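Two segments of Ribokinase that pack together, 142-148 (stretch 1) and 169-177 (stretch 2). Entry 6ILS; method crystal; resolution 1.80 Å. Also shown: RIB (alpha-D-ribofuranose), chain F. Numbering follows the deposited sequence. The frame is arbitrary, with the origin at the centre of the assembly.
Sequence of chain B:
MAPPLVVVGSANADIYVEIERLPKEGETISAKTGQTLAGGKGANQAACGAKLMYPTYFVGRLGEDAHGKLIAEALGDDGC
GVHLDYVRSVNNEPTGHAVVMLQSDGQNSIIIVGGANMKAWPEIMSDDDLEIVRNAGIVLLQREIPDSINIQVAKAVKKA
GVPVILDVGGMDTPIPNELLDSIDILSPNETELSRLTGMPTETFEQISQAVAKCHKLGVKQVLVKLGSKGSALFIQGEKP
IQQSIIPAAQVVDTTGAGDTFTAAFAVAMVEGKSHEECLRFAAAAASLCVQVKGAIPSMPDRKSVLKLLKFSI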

# COMPACT_ATOMS: atom_id res chain seq x y z
N GLN B 142 -11.61 -5.66 -19.33
CA GLN B 142 -10.21 -6.04 -19.40
C GLN B 142 -10.05 -7.43 -18.75
O GLN B 142 -11.05 -8.09 -18.49
N ARG B 143 -8.82 -7.84 -18.47
CA ARG B 143 -8.64 -9.16 -17.88
C ARG B 143 -8.03 -9.13 -16.50
O ARG B 143 -7.04 -9.80 -16.21
N GLU B 144 -8.67 -8.36 -15.63
CA GLU B 144 -8.25 -8.20 -14.23
C GLU B 144 -9.41 -8.48 -13.27
O GLU B 144 -9.35 -8.14 -12.09
N ILE B 145 -10.48 -9.07 -13.81
CA ILE B 145 -11.58 -9.63 -13.01
C ILE B 145 -11.88 -11.03 -13.60
O ILE B 145 -11.35 -11.38 -14.67
N PRO B 146 -12.68 -11.86 -12.90
CA PRO B 146 -12.81 -13.25 -13.38
C PRO B 146 -13.39 -13.42 -14.79
O PRO B 146 -14.31 -12.72 -15.16
N ASP B 147 -12.87 -14.39 -15.53
CA ASP B 147 -13.41 -14.77 -16.84
C ASP B 147 -14.92 -14.92 -16.80
O ASP B 147 -15.63 -14.52 -17.72
N SER B 148 -15.43 -15.50 -15.71
CA SER B 148 -16.85 -15.80 -15.61
C SER B 148 -17.70 -14.55 -15.64
O SER B 148 -18.74 -14.52 -16.29
N GLY B 169 -5.25 -6.60 -21.74
CA GLY B 169 -4.41 -6.30 -20.59
C GLY B 169 -4.94 -6.94 -19.32
O GLY B 169 -6.15 -6.99 -19.08
N GLY B 170 -4.01 -7.43 -18.50
CA GLY B 170 -4.33 -8.09 -17.25
C GLY B 170 -3.66 -9.45 -17.18
O GLY B 170 -2.46 -9.58 -17.42
N MET B 171 -4.44 -10.48 -16.85
CA MET B 171 -3.92 -11.83 -16.70
C MET B 171 -3.32 -12.38 -17.99
O MET B 171 -3.80 -12.09 -19.08
N ASP B 172 -2.27 -13.18 -17.84
CA ASP B 172 -1.56 -13.74 -18.99
C ASP B 172 -2.12 -15.11 -19.39
O ASP B 172 -1.48 -15.85 -20.14
N THR B 173 -3.31 -15.44 -18.91
CA THR B 173 -3.94 -16.72 -19.21
C THR B 173 -4.63 -16.70 -20.57
O THR B 173 -4.99 -15.62 -21.06
N PRO B 174 -4.81 -17.88 -21.19
CA PRO B 174 -5.55 -17.90 -22.47
C PRO B 174 -6.94 -17.32 -22.30
O PRO B 174 -7.53 -17.41 -21.23
N ILE B 175 -7.45 -16.70 -23.35
CA ILE B 175 -8.80 -16.16 -23.32
C ILE B 175 -9.81 -17.24 -23.71
O ILE B 175 -9.67 -17.86 -24.75
N PRO B 176 -10.83 -17.45 -22.87
CA PRO B 176 -11.87 -18.43 -23.19
C PRO B 176 -12.59 -18.08 -24.48
O PRO B 176 -12.94 -16.92 -24.67
N ASN B 177 -12.82 -19.06 -25.34
CA ASN B 177 -13.44 -18.79 -26.63
C ASN B 177 -14.86 -18.31 -26.48
O ASN B 177 -15.39 -17.61 -27.33

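The two stretches meet through a short parallel strand pairing that opens into a side-chain contact organised around Arg143, and together they bury 477 Å² of surface. At the bridge between Arg143 and Gly170, whose CA atoms lie 4.5 Å apart, the backbone supplies two hydrogen bonds: Arg143 N donates to Gly169 O (2.9 Å), and Met171 N donates to Arg143 O (2.8 Å). The carbonyl of Arg143 also receives a CA-H...O contact from Gly170, with 3.4 Å between Gly170 CA and Arg143 O.

Arg143 dominates the packing, with 157 Å² covered by the other stretch. Its CA-to-CB bond points toward stretch 2, and the chain leaves in the m rotamer, with chi2 at -146°, between wells, and chi3 p. This course carries the guanidinium past the end of the strand to the loop formed by Met171 to Pro176. There NH1 donates to the backbone, at 2.7 Å from Thr173 O, while NH2 donates to the hydroxyl, at 3.0 Å from Thr173 OG1; a weak hydrogen bond also joins NH1 to Thr173 OG1 (3.4 Å). The p rotamer of Thr173 places its hydroxyl within reach of both nitrogens, although its CA-to-CB bond points sideways. Thr173 O lies at the edge of the guanidinium, near its plane, as expected for an acceptor of its N-H groups.

Asp147, from the same stretch as Arg143, completes the polar network. In the m rotamer it directs a carboxylate oxygen to the guanidinium, forming a salt bridge in which Arg143 NH2 stands 2.7 Å from Asp147 OD1 with a nearly linear hydrogen bond. The charge of the arginine is thus balanced within its own stretch, while its remaining polar contacts reach across to the other. Asp147 itself points toward stretch 2, where its OD2 comes 3.6 Å from Pro176 CG; the proline ring also points inward and packs beside the acid.

Met171 contributes the next largest covered area, 79 Å². Pointing toward stretch 1 with chi angles m, t and m, it folds its terminal methyl over one face of the guanidinium, with Met171 CE 3.5 Å from Arg143 NH2. The same methyl lies 4.0 Å from Asp147 OD1. Over the opposite face sits Ile175, an m, t rotamer whose CG1 is 3.9 Å from Arg143 NH1. The guanidinium is therefore sandwiched between aliphatic groups, leaving its edge available for hydrogen bonding.

A water extends the network on the NH1 side, accepting from Arg143 NH1 at 3.0 Å and lying 2.4 Å from Met171 O, a short separation.

At the strand end, Glu144 points sideways in an m, t rotamer and lays its CG 3.6 Å from Gly170 CA. A side chain on Gly170 would collide with both Arg143 O and Glu144 CG, so glycine permits this close approach. The carboxylate of Glu144 continues to the bound ribose, whose O1 donates a 2.6 Å hydrogen bond to Glu144 OE2, consistent with a ribokinase.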

# COMPACT_ATOMS: atom_id res chain seq x y z
CB GLN B 142 -9.30 -5.02 -18.69
CG GLN B 142 -9.77 -3.57 -18.82
CD GLN B 142 -10.98 -3.27 -17.94
OE1 GLN B 142 -11.08 -3.73 -16.79
NE2 GLN B 142 -11.90 -2.51 -18.48
CB ARG B 143 -7.81 -10.01 -18.83
CG ARG B 143 -8.52 -10.11 -20.16
CD ARG B 143 -8.31 -11.44 -20.85
NE ARG B 143 -8.74 -12.58 -20.05
CZ ARG B 143 -7.96 -13.63 -19.81
NH1 ARG B 143 -6.72 -13.64 -20.29
NH2 ARG B 143 -8.39 -14.66 -19.10
CB GLU B 144 -7.68 -6.78 -14.00
CG GLU B 144 -6.38 -6.53 -14.74
CD GLU B 144 -5.66 -5.24 -14.29
OE1 GLU B 144 -6.33 -4.27 -13.85
OE2 GLU B 144 -4.41 -5.22 -14.37
CB ILE B 145 -12.86 -8.74 -13.02
CG1 ILE B 145 -13.53 -8.78 -14.39
CG2 ILE B 145 -12.54 -7.29 -12.60
CD1 ILE B 145 -14.84 -8.07 -14.48
CB PRO B 146 -13.75 -13.89 -12.35
CG PRO B 146 -13.49 -13.12 -11.10
CD PRO B 146 -13.26 -11.69 -11.55
CB ASP B 147 -12.77 -16.08 -17.33
CG ASP B 147 -11.33 -15.91 -17.79
OD1 ASP B 147 -10.96 -14.80 -18.22
OD2 ASP B 147 -10.56 -16.89 -17.73
CB SER B 148 -17.15 -16.57 -14.32
OG SER B 148 -18.54 -16.53 -14.07
CB MET B 171 -5.03 -12.76 -16.21
CG MET B 171 -5.66 -12.31 -14.90
SD MET B 171 -6.95 -13.44 -14.34
CE MET B 171 -7.91 -13.63 -15.84
CB ASP B 172 -0.07 -13.84 -18.69
CG ASP B 172 0.58 -12.48 -18.50
OD1 ASP B 172 -0.05 -11.47 -18.88
OD2 ASP B 172 1.71 -12.42 -17.98
CB THR B 173 -4.96 -17.10 -18.13
OG1 THR B 173 -6.00 -16.12 -18.09
CG2 THR B 173 -4.29 -17.20 -16.77
CB PRO B 174 -5.61 -19.40 -22.81
CG PRO B 174 -4.44 -19.99 -22.10
CD PRO B 174 -4.29 -19.21 -20.83
CB ILE B 175 -8.97 -14.96 -24.27
CG1 ILE B 175 -7.86 -13.92 -24.04
CG2 ILE B 175 -10.36 -14.35 -24.11
CD1 ILE B 175 -7.86 -12.80 -25.08
CB PRO B 176 -12.82 -18.33 -22.00
CG PRO B 176 -12.02 -17.72 -20.90
CD PRO B 176 -11.05 -16.80 -21.57
CB ASN B 177 -13.41 -20.04 -27.51
CG ASN B 177 -12.03 -20.34 -28.00
OD1 ASN B 177 -11.39 -19.49 -28.60
ND2 ASN B 177 -11.55 -21.55 -27.73
O5 RIB F . -2.73 -0.30 -17.16
C5 RIB F . -2.37 0.22 -15.91
C4 RIB F . -2.82 -0.60 -14.88
O4 RIB F . -2.39 -2.04 -15.05
C3 RIB F . -2.04 -0.14 -13.58
O3 RIB F . -2.82 1.00 -12.96
C2 RIB F . -1.87 -1.17 -12.88
O2 RIB F . -2.67 -1.18 -11.63
C1 RIB F . -2.24 -2.49 -13.83
O1 RIB F . -3.40 -3.08 -13.39
O HOH W 1 -4.94 -11.43 -21.11